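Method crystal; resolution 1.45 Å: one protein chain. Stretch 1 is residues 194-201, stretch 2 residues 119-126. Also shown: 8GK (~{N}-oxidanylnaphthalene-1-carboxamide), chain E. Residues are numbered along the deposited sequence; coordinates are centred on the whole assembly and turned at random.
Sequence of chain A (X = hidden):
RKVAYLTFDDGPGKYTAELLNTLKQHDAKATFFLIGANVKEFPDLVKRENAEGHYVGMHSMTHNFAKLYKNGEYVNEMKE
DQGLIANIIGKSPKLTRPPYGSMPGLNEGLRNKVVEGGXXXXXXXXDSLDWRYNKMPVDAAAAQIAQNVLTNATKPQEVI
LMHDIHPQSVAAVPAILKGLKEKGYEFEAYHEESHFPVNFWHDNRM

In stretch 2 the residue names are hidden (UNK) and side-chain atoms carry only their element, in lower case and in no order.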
# COMPACT_ATOMS: atom_id res chain seq x y z
N SER A 194 -15.74 1.42 -4.75
CA SER A 194 -15.67 0.11 -5.40
C SER A 194 -14.95 -0.90 -4.54
O SER A 194 -14.29 -1.81 -5.06
CB SER A 194 -14.97 0.22 -6.76
OG SER A 194 -15.65 1.11 -7.62
N HIS A 195 -15.06 -0.75 -3.22
CA HIS A 195 -14.38 -1.65 -2.29
C HIS A 195 -14.76 -3.11 -2.51
O HIS A 195 -15.92 -3.43 -2.74
CB HIS A 195 -14.71 -1.27 -0.85
CG HIS A 195 -14.06 -2.17 0.16
ND1 HIS A 195 -12.74 -2.02 0.53
CD2 HIS A 195 -14.53 -3.22 0.86
CE1 HIS A 195 -12.43 -2.95 1.41
NE2 HIS A 195 -13.50 -3.69 1.64
N PHE A 196 -13.76 -3.98 -2.46
CA PHE A 196 -13.99 -5.41 -2.32
C PHE A 196 -13.00 -5.91 -1.28
O PHE A 196 -11.90 -5.36 -1.16
CB PHE A 196 -13.86 -6.15 -3.66
CG PHE A 196 -12.52 -6.00 -4.31
CD1 PHE A 196 -11.56 -6.99 -4.19
CD2 PHE A 196 -12.22 -4.88 -5.06
CE1 PHE A 196 -10.32 -6.85 -4.80
CE2 PHE A 196 -10.98 -4.73 -5.67
CZ PHE A 196 -10.03 -5.72 -5.54
N PRO A 197 -13.40 -6.92 -0.50
CA PRO A 197 -12.53 -7.38 0.59
C PRO A 197 -11.27 -8.09 0.11
O PRO A 197 -11.32 -8.97 -0.76
CB PRO A 197 -13.43 -8.34 1.38
CG PRO A 197 -14.83 -8.02 0.95
CD PRO A 197 -14.72 -7.58 -0.48
N VAL A 198 -10.15 -7.66 0.66
CA VAL A 198 -8.85 -8.32 0.48
C VAL A 198 -8.17 -8.33 1.84
O VAL A 198 -7.41 -7.42 2.17
CB VAL A 198 -7.95 -7.60 -0.54
CG1 VAL A 198 -6.65 -8.41 -0.75
CG2 VAL A 198 -8.67 -7.45 -1.86
N ASN A 199 -8.47 -9.34 2.64
CA ASN A 199 -7.80 -9.43 3.93
C ASN A 199 -7.64 -10.89 4.35
O ASN A 199 -8.40 -11.76 3.92
CB ASN A 199 -8.54 -8.61 5.01
CG ASN A 199 -9.91 -9.17 5.37
OD1 ASN A 199 -10.02 -10.14 6.12
ND2 ASN A 199 -10.96 -8.54 4.85
N PHE A 200 -6.64 -11.13 5.18
CA PHE A 200 -6.25 -12.49 5.55
C PHE A 200 -7.30 -13.19 6.39
O PHE A 200 -7.32 -14.42 6.45
CB PHE A 200 -4.91 -12.46 6.30
CG PHE A 200 -3.74 -12.03 5.45
CD1 PHE A 200 -3.63 -12.46 4.13
CD2 PHE A 200 -2.76 -11.20 5.96
CE1 PHE A 200 -2.56 -12.07 3.34
CE2 PHE A 200 -1.68 -10.80 5.19
CZ PHE A 200 -1.58 -11.22 3.87
N TRP A 201 -8.19 -12.44 7.04
CA TRP A 201 -9.26 -13.03 7.84
C TRP A 201 -10.45 -13.44 7.00
O TRP A 201 -11.36 -14.09 7.49
CB TRP A 201 -9.73 -12.06 8.93
CG TRP A 201 -8.73 -11.88 10.02
CD1 TRP A 201 -7.78 -10.90 10.10
CD2 TRP A 201 -8.56 -12.71 11.17
NE1 TRP A 201 -7.02 -11.08 11.24
CE2 TRP A 201 -7.49 -12.18 11.91
CE3 TRP A 201 -9.21 -13.86 11.64
CZ2 TRP A 201 -7.06 -12.74 13.11
CZ3 TRP A 201 -8.77 -14.42 12.83
CH2 TRP A 201 -7.71 -13.86 13.55
N UNK A 119 -13.64 2.32 8.96
CA UNK A 119 -12.42 1.99 8.22
C UNK A 119 -12.56 0.68 7.45
O UNK A 119 -13.39 -0.17 7.79
c UNK A 119 -10.08 4.08 9.10
c UNK A 119 -9.72 5.28 9.68
c UNK A 119 -10.83 3.15 9.80
c UNK A 119 -10.12 5.57 10.95
c UNK A 119 -11.23 3.45 11.09
c UNK A 119 -11.22 1.87 9.16
c UNK A 119 -10.88 4.66 11.66
N UNK A 120 -11.74 0.53 6.42
CA UNK A 120 -11.55 -0.74 5.74
C UNK A 120 -10.10 -1.20 5.92
O UNK A 120 -9.23 -0.41 6.32
c UNK A 120 -11.88 -0.65 4.24
c UNK A 120 -14.33 -1.27 4.33
c UNK A 120 -15.73 -0.85 3.89
n UNK A 120 -16.77 -1.81 4.36
c UNK A 120 -13.31 -0.23 3.91
N UNK A 121 -9.84 -2.48 5.63
CA UNK A 121 -8.53 -3.06 5.79
C UNK A 121 -8.16 -3.84 4.54
O UNK A 121 -8.90 -4.73 4.12
c UNK A 121 -8.46 -4.04 7.00
c UNK A 121 -8.57 -3.30 8.31
c UNK A 121 -7.18 -4.88 6.94
N UNK A 122 -7.01 -3.52 3.95
CA UNK A 122 -6.48 -4.32 2.85
C UNK A 122 -5.15 -4.93 3.25
O UNK A 122 -4.22 -4.21 3.67
c UNK A 122 -7.74 -3.27 -3.59
c UNK A 122 -8.51 -3.81 -1.43
c UNK A 122 -8.76 -3.72 -2.80
c UNK A 122 -8.65 -4.17 0.78
c UNK A 122 -7.27 -3.47 -0.85
n UNK A 122 -9.34 -4.22 -0.41
c UNK A 122 -6.29 -3.50 1.57
c UNK A 122 -6.49 -2.91 -3.05
c UNK A 122 -7.38 -3.69 0.56
c UNK A 122 -6.24 -3.01 -1.69
N UNK A 123 -5.06 -6.26 3.13
CA UNK A 123 -3.78 -6.93 3.14
C UNK A 123 -3.32 -7.00 1.68
O UNK A 123 -3.39 -6.00 0.97
c UNK A 123 -3.89 -8.32 3.80
c UNK A 123 -4.19 -8.23 5.29
o UNK A 123 -3.41 -7.57 6.01
o UNK A 123 -5.20 -8.81 5.76
N UNK A 124 -2.85 -8.16 1.22
CA UNK A 124 -2.35 -8.25 -0.15
C UNK A 124 -2.50 -9.66 -0.65
O UNK A 124 -2.79 -10.56 0.14
c UNK A 124 -0.88 -7.81 -0.21
c UNK A 124 1.52 -9.09 4.02
c UNK A 124 1.13 -8.03 4.77
n UNK A 124 1.31 -10.08 1.72
c UNK A 124 1.07 -9.14 2.70
c UNK A 124 -0.03 -8.53 0.78
c UNK A 124 0.28 -7.02 4.25
c UNK A 124 0.23 -8.15 2.14
c UNK A 124 -0.16 -7.07 2.94
c UNK A 124 0.64 -9.71 0.58
N UNK A 125 -2.33 -9.87 -1.96
CA UNK A 125 -2.38 -11.22 -2.53
C UNK A 125 -1.03 -11.67 -3.05
O UNK A 125 -0.79 -12.89 -3.23
c UNK A 125 -4.79 -10.93 -3.22
o UNK A 125 -3.00 -10.53 -4.79
c UNK A 125 -3.40 -11.34 -3.68
N UNK A 126 -0.15 -10.72 -3.34
CA UNK A 126 1.20 -11.01 -3.81
C UNK A 126 2.20 -10.23 -2.98
O UNK A 126 2.12 -9.01 -2.91
c UNK A 126 0.51 -11.53 -6.17
c UNK A 126 2.87 -10.78 -5.68
c UNK A 126 1.39 -10.65 -5.28
c UNK A 126 0.54 -11.13 -7.63
C1 8GK E . 4.29 -4.36 6.40
C2 8GK E . 4.64 -5.78 6.67
C3 8GK E . 5.81 -6.04 7.37
C4 8GK E . 6.16 -7.36 7.66
C5 8GK E . 5.33 -8.41 7.26
C6 8GK E . 4.16 -8.14 6.56
C7 8GK E . 3.81 -6.82 6.27
C8 8GK E . 7.33 -7.61 8.35
C9 8GK E . 8.16 -6.56 8.75
C10 8GK E . 7.81 -5.25 8.46
C11 8GK E . 6.64 -5.00 7.77
O12 8GK E . 4.00 -3.67 7.36
N13 8GK E . 4.33 -3.85 5.17
O14 8GK E . 4.69 -2.51 5.05
O HOH W 1 -10.77 -6.21 3.07

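Position 119 carries seven side-chain carbons, one leading into a six-membered ring of carbon alone. No part of it comes near stretch 1, and the composition identifies Phe119.

At position 120, four carbons run in a row and end in nitrogen. The third carbon lies over the face of the His195 ring, 3.8 Å from its centroid, and CB at 120 is 3.7 Å from His195 CE1. An unbranched chain with a terminal amine is Lys120, so that third carbon is CD.

Position 121 has three carbons, one bearing the other two. The side chain points sideways, and one of the two outer carbons lies 4.4 Å from Asn199 CB. A three-carbon fork of this kind is Val121, and the carbon near Asn199 is CG1. Its backbone does more of the work: a water donates to Val121 O (2.6 Å) and accepts from Val198 N and Asn199 ND2 (both 2.9 Å), filling a gap between the backbones.

Position 122 bears one carbon and then fused five- and six-membered rings holding eight carbons and one nitrogen. The ring nitrogen donates to Phe196 O at 2.9 Å, near the ring plane, the direction in which an indole N-H points. Val198 covers one face, with CB 3.8 Å from the centroid of the five-membered ring, while the edge of the six-membered ring meets the face of Phe196. The indole is Trp122, its nitrogen is NE1, and the carbon 3.6 Å from Phe196 CZ is Trp122 CZ2.

Position 123 has two carbons, the second carrying two oxygens. One oxygen accepts from Phe200 N at 2.8 Å, and CB sits 3.6 Å from the centroid of the Phe200 ring, over its face. A carboxylate this short is Asp123, and the accepting oxygen is OD2. Its own backbone N donates to Val198 O at 2.8 Å.

Position 124 again shows one carbon and a fused ring system of eight carbons and one nitrogen. The edge of Phe200 points at its face, with planes at 85°. This second indole is Trp124, whose CE2 lies 3.6 Å from Phe200 CZ. Trp124 CH2 also approaches 8GK C7 at 3.3 Å.

At position 125 one carbon carries an oxygen and a carbon, the latter 4.0 Å from Val198 CG1. This is Thr125, and that carbon is CG2.

Position 126 has four carbons, forked at the first with one arm two carbons long. This is Ile126, out of reach of stretch 1.

The contact, burying 616 Å² in all, combines three direct hydrogen bonds with aromatic packing. Val198 fits against the Trp122 indole while its carbonyl receives Asp123 N; the Asp123 side chain then holds the Phe200 backbone and underlies its ring, whose edge reaches Trp124.

Stretch 2 (119-126) FKVWDWTI
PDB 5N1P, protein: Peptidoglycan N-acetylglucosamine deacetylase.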